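Local coordinates for protein 3-isopropylmalate dehydratase small subunit (Campylobacter jejuni, PDB 3Q3W) that forms the small subunit of isopropylmalate isomerase, which interconverts 2-isopropylmalate and 3-isopropylmalate by way of 2-isopropylmaleate, at residues 15-20 against 63-68; 43-48 against 93-98; 75-80 against 133-138. All coordinates share one frame; numbering follows the deposited sequence. Where two conformers were deposited one is given.

All three contacts are largely buried, and they gather around neighbouring strands 9-17 and 73-78 of one mixed sheet. Contact 1 sets a loop against the end of strand 9-17. It is the polar one of the three, with a side-chain amide bond and a water between its segments. Contacts 2 and 3 are apolar across their segments. They lie on opposite sides of the chain's centre: Leu76 reaches the layer of contact 2, while Val77 points into contact 3. Contact 2 joins a turn to helix 90-98, and contact 3 joins strand 73-78 to helix 128-140. Phe46 links contacts 1 and 2, as it touches Leu17, Phe63 and Leu65.

Contact 1. Residues 15-20 against 63-68; sequences CPLEYA and FNLNKK
Asn64 donates a nearly straight hydrogen bond to Pro16: ND2 to O is 3.0 Å, with 174° at the hydrogen. The acceptor lies in the amide plane of Asn64, and the donor sits 20° from the carbonyl plane of Pro16. A water forms the second polar link. It accepts from Asn64 N at 3.1 Å and also hydrogen-bonds Tyr19 OH. The same Tyr19 OH comes to the edge of the Phe63 ring, near its plane, 4.0 Å from Phe63 CD1.

The chain here is the end of strand 9-17, in the Aconitase C-terminal domain family. Cys15 and Leu17 give their backbone bonds to strand 73-78, while the Asn64 side chain takes the carbonyl of Pro16 between them. Asn64 itself starts a short 3-10 turn, 64-66.

Apolar contacts adjoin this bond. Cys15 holds SG anti to its backbone N (chi1 -177°), and SG lies 3.5 Å from Asn64 CB. Cys15 CB meets Leu65 CD2 at 3.7 Å. Leu17 sends CD2 obliquely to the Phe63 ring, 3.7 Å from CE1 and 4.0 Å from CZ. Helix 128-140 also packs on Pro16, through Val135, Leu138 and Lys139.

Contact 2. Residues 43-48 against 93-98; sequences KHLFHD and WALVDY
Ala94 offers its CB to Leu45, where CD1 approaches to 4.1 Å. Leu45 CG is anti to its backbone N (chi1 176°), which brings the branch point of the side chain toward the helix. The backbones are also close here, with 5.4 Å between Ala94 CA and Leu45 CA.

Leu95 comes next and crosses Leu45 at about a right angle. Its CD2 lies 3.6 Å from Leu45 CD1. The same Leu95 methyl also lies 4.2 Å from Phe46 CE2, with the Phe46 ring set obliquely to it. Leu45 CD1 in turn rests over one face of the Phe46 ring, toward the rim and 3.8 Å above the plane. Leu45 and Phe46 are the two middle residues of a type II turn from His44 to His47. The turn is closed by a weak backbone bond from His47 N to His44 O. Phe46 is also the N-cap of helix 47-50.

Helix 90-98 is the connecting helix of a beta-alpha-beta unit. It joins strand 73-78 to its parallel neighbour 102-105. Leu95 and Phe46 both reach down to Leu76 of strand 73-78, and Ile27 of helix 24-27 touches Leu45, Phe46 and Leu95.

Asp97 OD2 accepts a hydrogen bond from Phe41 N, shortly before residues 43-48.

Tyr98 meets the other branch of Leu45, again at about a right angle. Leu45 CD2 is 3.5 Å from both CB and CG of Tyr98. It therefore touches the root of the side chain, far from the hydroxyl.

Contact 3. Residues 75-80 against 133-138; sequences ILVSFE and EIVDEL
Strand 75-78 passes helix 133-138 with 9.0 Å between the axes and 118° between their directions, and the backbones come nearest at Val77 and Val135, whose CA atoms are 6.8 Å apart.

Val77 is the centre of the contact. Its side chain points at the helix, and both methyls are used. CG1 is anti to the backbone N (chi1 -173°) and meets two residues that follow each other in the helix. It is 3.7 Å from Ile134 CG2 and also 3.7 Å from Val135 CG2. The other methyl, CG2, lies 3.9 Å from Ile134 CG2 and 4.1 Å from Leu138 CD2. Ile134 thus touches both branches of Val77 with one methyl, while Leu138 joins from one helical turn further on. The Val77 and Val135 side chains run antiparallel, side by side. Ile134 and Leu138 each cross Val77 at a slant.

Along the chain, helix 128-140 connects strand 122-125, at one border of the sheet, to strand 145-149, beyond strand 9-17. It packs across strands 73-78 and 9-17 on the way. Leu76 and Ser78 point away from the helix, as expected from the alternation along a strand. Leu138 also packs on Ala14 of strand 9-17.

Phe79 follows in the chain, its backbone still bonded to that of Tyr19. The ring stands obliquely to Val135, with Phe79 CE1 4.2 Å from Val135 CG2. Lys128 makes a cation-pi contact with this ring, and Glu18 touches it as well.

Contact 1. Residues 15-20 against 63-68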
loop_
_atom_site.group_PDB
_atom_site.type_symbol
_atom_site.label_atom_id
_atom_site.label_comp_id
_atom_site.label_asym_id
_atom_site.label_seq_id
_atom_site.Cartn_x
_atom_site.Cartn_y
_atom_site.Cartn_z
ATOM N N CYS A 15 -0.073 -6.406 -5.820
ATOM C CA CYS A 15 -0.829 -7.470 -5.169
ATOM C C CYS A 15 -2.224 -6.967 -4.871
ATOM O O CYS A 15 -2.380 -5.971 -4.160
ATOM C CB CYS A 15 -0.191 -7.911 -3.847
ATOM S SG CYS A 15 -1.094 -9.279 -3.102
ATOM N N PRO A 16 -3.243 -7.662 -5.386
ATOM C CA PRO A 16 -4.591 -7.209 -5.132
ATOM C C PRO A 16 -5.131 -7.751 -3.825
ATOM O O PRO A 16 -4.964 -8.941 -3.537
ATOM C CB PRO A 16 -5.368 -7.777 -6.320
ATOM C CG PRO A 16 -4.649 -9.023 -6.666
ATOM C CD PRO A 16 -3.217 -8.851 -6.260
ATOM N N LEU A 17 -5.744 -6.891 -3.038
ATOM C CA LEU A 17 -6.377 -7.302 -1.783
ATOM C C LEU A 17 -7.856 -6.866 -1.822
ATOM O O LEU A 17 -8.208 -5.728 -1.506
ATOM C CB LEU A 17 -5.658 -6.701 -0.564
ATOM C CG LEU A 17 -4.177 -7.055 -0.433
ATOM C CD1 LEU A 17 -3.520 -6.233 0.764
ATOM C CD2 LEU A 17 -3.942 -8.501 -0.204
ATOM N N GLU A 18 -8.711 -7.821 -2.174
ATOM C CA GLU A 18 -10.109 -7.549 -2.490
ATOM C C GLU A 18 -10.925 -7.479 -1.210
ATOM O O GLU A 18 -11.819 -8.306 -0.952
ATOM C CB GLU A 18 -10.621 -8.638 -3.426
ATOM C CG GLU A 18 -9.952 -8.598 -4.799
ATOM C CD GLU A 18 -10.530 -9.655 -5.753
ATOM O OE1 GLU A 18 -11.648 -9.451 -6.297
ATOM O OE2 GLU A 18 -9.866 -10.684 -5.934
ATOM N N TYR A 19 -10.594 -6.478 -0.404
ATOM C CA TYR A 19 -11.331 -6.155 0.781
ATOM C C TYR A 19 -11.595 -4.645 0.775
ATOM O O TYR A 19 -10.750 -3.852 0.320
ATOM C CB TYR A 19 -10.543 -6.556 2.018
ATOM C CG TYR A 19 -9.886 -7.922 1.980
ATOM C CD1 TYR A 19 -10.543 -9.059 2.470
ATOM C CD2 TYR A 19 -8.580 -8.083 1.511
ATOM C CE1 TYR A 19 -9.921 -10.337 2.469
ATOM C CE2 TYR A 19 -7.953 -9.348 1.497
ATOM C CZ TYR A 19 -8.627 -10.470 1.984
ATOM O OH TYR A 19 -8.004 -11.728 1.972
ATOM N N ALA A 20 -12.774 -4.256 1.252
ATOM C CA ALA A 20 -13.110 -2.843 1.462
ATOM C C ALA A 20 -12.876 -2.538 2.923
ATOM O O ALA A 20 -12.819 -3.446 3.767
ATOM C CB ALA A 20 -14.557 -2.550 1.081
ATOM N N PHE A 63 -4.171 -15.690 1.728
ATOM C CA PHE A 63 -3.840 -14.283 1.677
ATOM C C PHE A 63 -2.865 -14.056 0.522
ATOM O O PHE A 63 -1.775 -14.650 0.457
ATOM C CB PHE A 63 -3.225 -13.852 3.021
ATOM C CG PHE A 63 -3.057 -12.399 3.159
ATOM C CD1 PHE A 63 -4.122 -11.536 2.947
ATOM C CD2 PHE A 63 -1.819 -11.856 3.510
ATOM C CE1 PHE A 63 -3.945 -10.185 3.092
ATOM C CE2 PHE A 63 -1.671 -10.494 3.665
ATOM C CZ PHE A 63 -2.700 -9.677 3.423
ATOM N N ASN A 64 -3.245 -13.211 -0.400
ATOM C CA ASN A 64 -2.466 -13.081 -1.629
ATOM C C ASN A 64 -0.984 -12.730 -1.423
ATOM O O ASN A 64 -0.113 -13.258 -2.146
ATOM C CB ASN A 64 -3.130 -12.075 -2.580
ATOM C CG ASN A 64 -4.219 -12.704 -3.459
ATOM O OD1 ASN A 64 -4.224 -13.909 -3.679
ATOM N ND2 ASN A 64 -5.135 -11.870 -3.966
ATOM N N LEU A 65 -0.674 -11.879 -0.442
ATOM C CA LEU A 65 0.728 -11.480 -0.216
ATOM C C LEU A 65 1.621 -12.613 0.163
ATOM O O LEU A 65 2.830 -12.471 0.062
ATOM C CB LEU A 65 0.899 -10.362 0.840
ATOM C CG LEU A 65 0.575 -8.947 0.415
ATOM C CD1 LEU A 65 0.467 -7.979 1.647
ATOM C CD2 LEU A 65 1.523 -8.398 -0.657
ATOM N N ASN A 66 1.050 -13.745 0.572
ATOM C CA ASN A 66 1.809 -14.935 0.914
ATOM C C ASN A 66 2.180 -15.842 -0.288
ATOM O O ASN A 66 3.063 -16.717 -0.187
ATOM C CB ASN A 66 1.051 -15.759 1.999
ATOM C CG ASN A 66 1.099 -15.100 3.396
ATOM O OD1 ASN A 66 1.990 -14.314 3.680
ATOM N ND2 ASN A 66 0.100 -15.359 4.224
ATOM N N LYS A 67 1.504 -15.651 -1.425
ATOM C CA LYS A 67 1.701 -16.507 -2.599
ATOM C C LYS A 67 2.981 -16.189 -3.388
ATOM O O LYS A 67 3.418 -15.011 -3.513
ATOM C CB LYS A 67 0.442 -16.439 -3.497
ATOM C CG LYS A 67 -0.828 -16.915 -2.834
ATOM C CD LYS A 67 -2.003 -16.909 -3.770
ATOM C CE LYS A 67 -3.334 -17.256 -3.062
ATOM N NZ LYS A 67 -3.511 -18.715 -2.833
ATOM N N LYS A 68 3.586 -17.209 -3.979
ATOM C CA LYS A 68 4.797 -16.967 -4.759
ATOM C C LYS A 68 4.592 -15.914 -5.821
ATOM O O LYS A 68 5.508 -15.126 -6.058
ATOM C CB LYS A 68 5.359 -18.243 -5.403
ATOM C CG LYS A 68 6.062 -19.146 -4.373
ATOM C CD LYS A 68 7.234 -19.891 -4.918
ATOM C CE LYS A 68 7.610 -21.131 -4.040
ATOM N NZ LYS A 68 8.847 -20.754 -3.352
HETATM O O HOH W 1 -6.022 -11.933 -0.518
#

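Contact 2. Residues 43-48 against 93-98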
loop_
_atom_site.group_PDB
_atom_site.type_symbol
_atom_site.label_atom_id
_atom_site.label_comp_id
_atom_site.label_asym_id
_atom_site.label_seq_id
_atom_site.Cartn_x
_atom_site.Cartn_y
_atom_site.Cartn_z
ATOM N N LYS A 43 7.066 -7.281 9.557
ATOM C CA LYS A 43 6.647 -8.654 9.877
ATOM C C LYS A 43 5.225 -8.748 10.412
ATOM O O LYS A 43 4.583 -9.812 10.310
ATOM C CB LYS A 43 7.637 -9.298 10.839
ATOM C CG LYS A 43 7.375 -10.730 11.184
ATOM C CD LYS A 43 8.498 -11.310 12.130
ATOM C CE LYS A 43 8.274 -12.831 12.359
ATOM N NZ LYS A 43 9.490 -13.536 12.909
ATOM N N HIS A 44 4.726 -7.645 10.970
ATOM C CA HIS A 44 3.394 -7.610 11.553
ATOM C C HIS A 44 2.342 -7.102 10.603
ATOM O O HIS A 44 1.191 -7.067 10.927
ATOM C CB HIS A 44 3.444 -6.710 12.765
ATOM C CG HIS A 44 4.566 -7.033 13.671
ATOM N ND1 HIS A 44 4.870 -8.329 14.035
ATOM C CD2 HIS A 44 5.487 -6.241 14.266
ATOM C CE1 HIS A 44 5.918 -8.312 14.840
ATOM N NE2 HIS A 44 6.316 -7.064 14.983
ATOM N N LEU A 45 2.729 -6.706 9.399
ATOM C CA LEU A 45 1.765 -6.193 8.501
ATOM C C LEU A 45 0.739 -7.265 8.197
ATOM O O LEU A 45 1.097 -8.392 7.874
ATOM C CB LEU A 45 2.457 -5.759 7.200
ATOM C CG LEU A 45 1.536 -5.268 6.109
ATOM C CD1 LEU A 45 0.928 -3.910 6.463
ATOM C CD2 LEU A 45 2.349 -5.205 4.799
ATOM N N PHE A 46 -0.518 -6.853 8.185
ATOM C CA PHE A 46 -1.654 -7.710 7.875
ATOM C C PHE A 46 -1.725 -8.983 8.712
ATOM O O PHE A 46 -2.269 -10.001 8.289
ATOM C CB PHE A 46 -1.726 -7.999 6.352
ATOM C CG PHE A 46 -2.053 -6.802 5.535
ATOM C CD1 PHE A 46 -3.189 -6.070 5.791
ATOM C CD2 PHE A 46 -1.251 -6.426 4.468
ATOM C CE1 PHE A 46 -3.519 -4.922 5.009
ATOM C CE2 PHE A 46 -1.566 -5.309 3.706
ATOM C CZ PHE A 46 -2.728 -4.575 3.969
ATOM N N HIS A 47 -1.256 -8.882 9.939
ATOM C CA HIS A 47 -1.084 -10.041 10.818
ATOM C C HIS A 47 -2.248 -11.028 10.844
ATOM O O HIS A 47 -2.042 -12.233 10.686
ATOM C CB HIS A 47 -0.832 -9.530 12.236
ATOM C CG HIS A 47 -0.725 -10.599 13.255
ATOM N ND1 HIS A 47 -1.822 -11.144 13.886
ATOM C CD2 HIS A 47 0.356 -11.234 13.763
ATOM C CE1 HIS A 47 -1.417 -12.033 14.776
ATOM N NE2 HIS A 47 -0.102 -12.101 14.728
ATOM N N ASP A 48 -3.457 -10.514 11.057
ATOM C CA ASP A 48 -4.627 -11.358 11.278
ATOM C C ASP A 48 -5.109 -12.005 9.988
ATOM O O ASP A 48 -5.674 -13.108 10.001
ATOM C CB ASP A 48 -5.752 -10.546 11.892
ATOM C CG ASP A 48 -5.344 -9.895 13.215
ATOM O OD1 ASP A 48 -4.441 -10.415 13.918
ATOM O OD2 ASP A 48 -5.922 -8.849 13.525
ATOM N N TRP A 93 3.846 2.890 8.678
ATOM C CA TRP A 93 5.141 2.273 8.962
ATOM C C TRP A 93 5.230 0.767 8.610
ATOM O O TRP A 93 6.220 0.323 8.042
ATOM C CB TRP A 93 5.466 2.427 10.413
ATOM C CG TRP A 93 5.584 3.847 10.899
ATOM C CD1 TRP A 93 5.522 5.000 10.157
ATOM C CD2 TRP A 93 5.823 4.249 12.245
ATOM N NE1 TRP A 93 5.717 6.103 10.986
ATOM C CE2 TRP A 93 5.909 5.659 12.260
ATOM C CE3 TRP A 93 5.991 3.543 13.458
ATOM C CZ2 TRP A 93 6.105 6.388 13.446
ATOM C CZ3 TRP A 93 6.202 4.279 14.637
ATOM C CH2 TRP A 93 6.272 5.677 14.605
ATOM N N ALA A 94 4.228 -0.006 9.007
ATOM C CA ALA A 94 4.254 -1.434 8.711
ATOM C C ALA A 94 4.237 -1.669 7.203
ATOM O O ALA A 94 4.947 -2.512 6.667
ATOM C CB ALA A 94 3.078 -2.115 9.393
ATOM N N LEU A 95 3.425 -0.898 6.503
ATOM C CA LEU A 95 3.359 -1.004 5.045
ATOM C C LEU A 95 4.698 -0.667 4.400
ATOM O O LEU A 95 5.191 -1.444 3.560
ATOM C CB LEU A 95 2.224 -0.089 4.497
ATOM C CG LEU A 95 0.815 -0.599 4.770
ATOM C CD1 LEU A 95 -0.251 0.505 4.899
ATOM C CD2 LEU A 95 0.420 -1.647 3.702
ATOM N N VAL A 96 5.304 0.483 4.758
ATOM C CA VAL A 96 6.602 0.875 4.182
ATOM C C VAL A 96 7.734 -0.090 4.559
ATOM O O VAL A 96 8.525 -0.470 3.728
ATOM C CB VAL A 96 6.981 2.331 4.550
ATOM C CG1 VAL A 96 8.424 2.652 4.175
ATOM C CG2 VAL A 96 5.975 3.343 3.858
ATOM N N ASP A 97 7.776 -0.502 5.823
ATOM C CA ASP A 97 8.798 -1.426 6.292
ATOM C C ASP A 97 8.670 -2.777 5.548
ATOM O O ASP A 97 9.687 -3.448 5.301
ATOM C CB ASP A 97 8.670 -1.683 7.794
ATOM C CG ASP A 97 9.069 -0.441 8.672
ATOM O OD1 ASP A 97 9.529 0.580 8.128
ATOM O OD2 ASP A 97 8.939 -0.500 9.921
ATOM N N TYR A 98 7.452 -3.181 5.189
ATOM C CA TYR A 98 7.276 -4.439 4.434
ATOM C C TYR A 98 7.847 -4.290 3.053
ATOM O O TYR A 98 8.254 -5.236 2.396
ATOM C CB TYR A 98 5.791 -4.782 4.314
ATOM C CG TYR A 98 5.517 -6.073 3.613
ATOM C CD1 TYR A 98 5.669 -7.295 4.271
ATOM C CD2 TYR A 98 5.095 -6.082 2.283
ATOM C CE1 TYR A 98 5.386 -8.497 3.621
ATOM C CE2 TYR A 98 4.795 -7.256 1.651
ATOM C CZ TYR A 98 4.948 -8.464 2.287
ATOM O OH TYR A 98 4.648 -9.671 1.619
#

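Contact 3. Residues 75-80 against 133-138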
loop_
_atom_site.group_PDB
_atom_site.type_symbol
_atom_site.label_atom_id
_atom_site.label_comp_id
_atom_site.label_asym_id
_atom_site.label_seq_id
_atom_site.Cartn_x
_atom_site.Cartn_y
_atom_site.Cartn_z
ATOM N N ILE A 75 3.557 -2.749 -4.460
ATOM C CA ILE A 75 2.290 -2.048 -4.720
ATOM C C ILE A 75 1.085 -2.887 -4.318
ATOM O O ILE A 75 1.051 -4.109 -4.590
ATOM C CB ILE A 75 2.154 -1.744 -6.242
ATOM C CG1 ILE A 75 3.260 -0.811 -6.674
ATOM C CG2 ILE A 75 0.817 -1.115 -6.557
ATOM C CD1 ILE A 75 3.504 -0.747 -8.210
ATOM N N LEU A 76 0.091 -2.248 -3.704
ATOM C CA LEU A 76 -1.153 -2.911 -3.312
ATOM C C LEU A 76 -2.297 -2.314 -4.085
ATOM O O LEU A 76 -2.287 -1.117 -4.377
ATOM C CB LEU A 76 -1.421 -2.788 -1.815
ATOM C CG LEU A 76 -0.408 -3.411 -0.830
ATOM C CD1 LEU A 76 -0.873 -3.195 0.632
ATOM C CD2 LEU A 76 -0.138 -4.881 -1.100
ATOM N N VAL A 77 -3.267 -3.148 -4.451
ATOM C CA VAL A 77 -4.485 -2.677 -5.054
ATOM C C VAL A 77 -5.629 -3.180 -4.189
ATOM O O VAL A 77 -5.831 -4.398 -4.049
ATOM C CB VAL A 77 -4.611 -3.202 -6.473
ATOM C CG1 VAL A 77 -5.828 -2.539 -7.174
ATOM C CG2 VAL A 77 -3.359 -2.914 -7.212
ATOM N N SER A 78 -6.361 -2.256 -3.586
ATOM C CA SER A 78 -7.461 -2.589 -2.685
ATOM C C SER A 78 -8.748 -1.846 -3.014
ATOM O O SER A 78 -8.836 -1.122 -3.989
ATOM C CB SER A 78 -7.063 -2.284 -1.259
ATOM O OG SER A 78 -7.783 -3.097 -0.347
ATOM N N PHE A 79 -9.767 -2.062 -2.200
ATOM C CA PHE A 79 -11.044 -1.466 -2.460
ATOM C C PHE A 79 -11.176 -0.262 -1.545
ATOM O O PHE A 79 -10.168 0.224 -1.008
ATOM C CB PHE A 79 -12.157 -2.486 -2.257
ATOM C CG PHE A 79 -12.153 -3.640 -3.250
ATOM C CD1 PHE A 79 -11.602 -3.517 -4.512
ATOM C CD2 PHE A 79 -12.803 -4.833 -2.916
ATOM C CE1 PHE A 79 -11.667 -4.563 -5.395
ATOM C CE2 PHE A 79 -12.883 -5.881 -3.802
ATOM C CZ PHE A 79 -12.311 -5.748 -5.039
ATOM N N GLU A 80 -12.399 0.248 -1.399
ATOM C CA GLU A 80 -12.616 1.566 -0.824
ATOM C C GLU A 80 -12.322 1.661 0.647
ATOM O O GLU A 80 -12.359 0.676 1.363
ATOM C CB GLU A 80 -14.051 2.068 -1.070
ATOM C CG GLU A 80 -15.191 1.072 -0.735
ATOM C CD GLU A 80 -15.698 0.297 -1.972
ATOM O OE1 GLU A 80 -14.876 -0.357 -2.662
ATOM O OE2 GLU A 80 -16.913 0.352 -2.247
ATOM N N GLU A 133 -11.036 -3.164 -12.745
ATOM C CA GLU A 133 -10.336 -3.575 -13.948
ATOM C C GLU A 133 -8.908 -3.995 -13.653
ATOM O O GLU A 133 -8.456 -4.998 -14.163
ATOM C CB GLU A 133 -10.367 -2.410 -14.945
ATOM C CG GLU A 133 -9.493 -2.500 -16.180
ATOM C CD GLU A 133 -9.788 -1.371 -17.187
ATOM O OE1 GLU A 133 -10.362 -0.343 -16.801
ATOM O OE2 GLU A 133 -9.447 -1.500 -18.377
ATOM N N ILE A 134 -8.183 -3.176 -12.904
ATOM C CA ILE A 134 -6.792 -3.516 -12.457
ATOM C C ILE A 134 -6.700 -4.869 -11.774
ATOM O O ILE A 134 -5.922 -5.682 -12.186
ATOM C CB ILE A 134 -6.217 -2.418 -11.549
ATOM C CG1 ILE A 134 -5.786 -1.239 -12.414
ATOM C CG2 ILE A 134 -5.034 -2.888 -10.769
ATOM C CD1 ILE A 134 -5.683 0.033 -11.654
ATOM N N VAL A 135 -7.529 -5.078 -10.758
ATOM C CA VAL A 135 -7.573 -6.273 -9.988
ATOM C C VAL A 135 -7.808 -7.465 -10.882
ATOM O O VAL A 135 -7.021 -8.418 -10.827
ATOM C CB VAL A 135 -8.661 -6.226 -8.934
ATOM C CG1 VAL A 135 -8.877 -7.663 -8.340
ATOM C CG2 VAL A 135 -8.285 -5.222 -7.837
ATOM N N ASP A 136 -8.813 -7.377 -11.774
ATOM C CA ASP A 136 -9.150 -8.507 -12.625
ATOM C C ASP A 136 -7.958 -8.905 -13.472
ATOM O O ASP A 136 -7.572 -10.066 -13.550
ATOM C CB ASP A 136 -10.300 -8.210 -13.565
ATOM C CG ASP A 136 -10.602 -9.391 -14.449
ATOM O OD1 ASP A 136 -10.307 -9.339 -15.660
ATOM O OD2 ASP A 136 -11.060 -10.390 -13.891
ATOM N N GLU A 137 -7.347 -7.931 -14.103
ATOM C CA GLU A 137 -6.224 -8.233 -14.955
ATOM C C GLU A 137 -5.010 -8.743 -14.137
ATOM O O GLU A 137 -4.292 -9.628 -14.584
ATOM C CB GLU A 137 -5.874 -6.965 -15.717
ATOM C CG GLU A 137 -4.594 -6.996 -16.525
ATOM C CD GLU A 137 -4.677 -7.835 -17.751
ATOM O OE1 GLU A 137 -5.789 -7.951 -18.318
ATOM O OE2 GLU A 137 -3.615 -8.366 -18.162
ATOM N N LEU A 138 -4.777 -8.145 -12.967
ATOM C CA LEU A 138 -3.592 -8.464 -12.167
ATOM C C LEU A 138 -3.622 -9.913 -11.713
ATOM O O LEU A 138 -2.603 -10.624 -11.699
ATOM C CB LEU A 138 -3.517 -7.519 -10.956
ATOM C CG LEU A 138 -2.227 -7.492 -10.128
ATOM C CD1 LEU A 138 -0.961 -7.343 -10.976
ATOM C CD2 LEU A 138 -2.388 -6.337 -9.154
#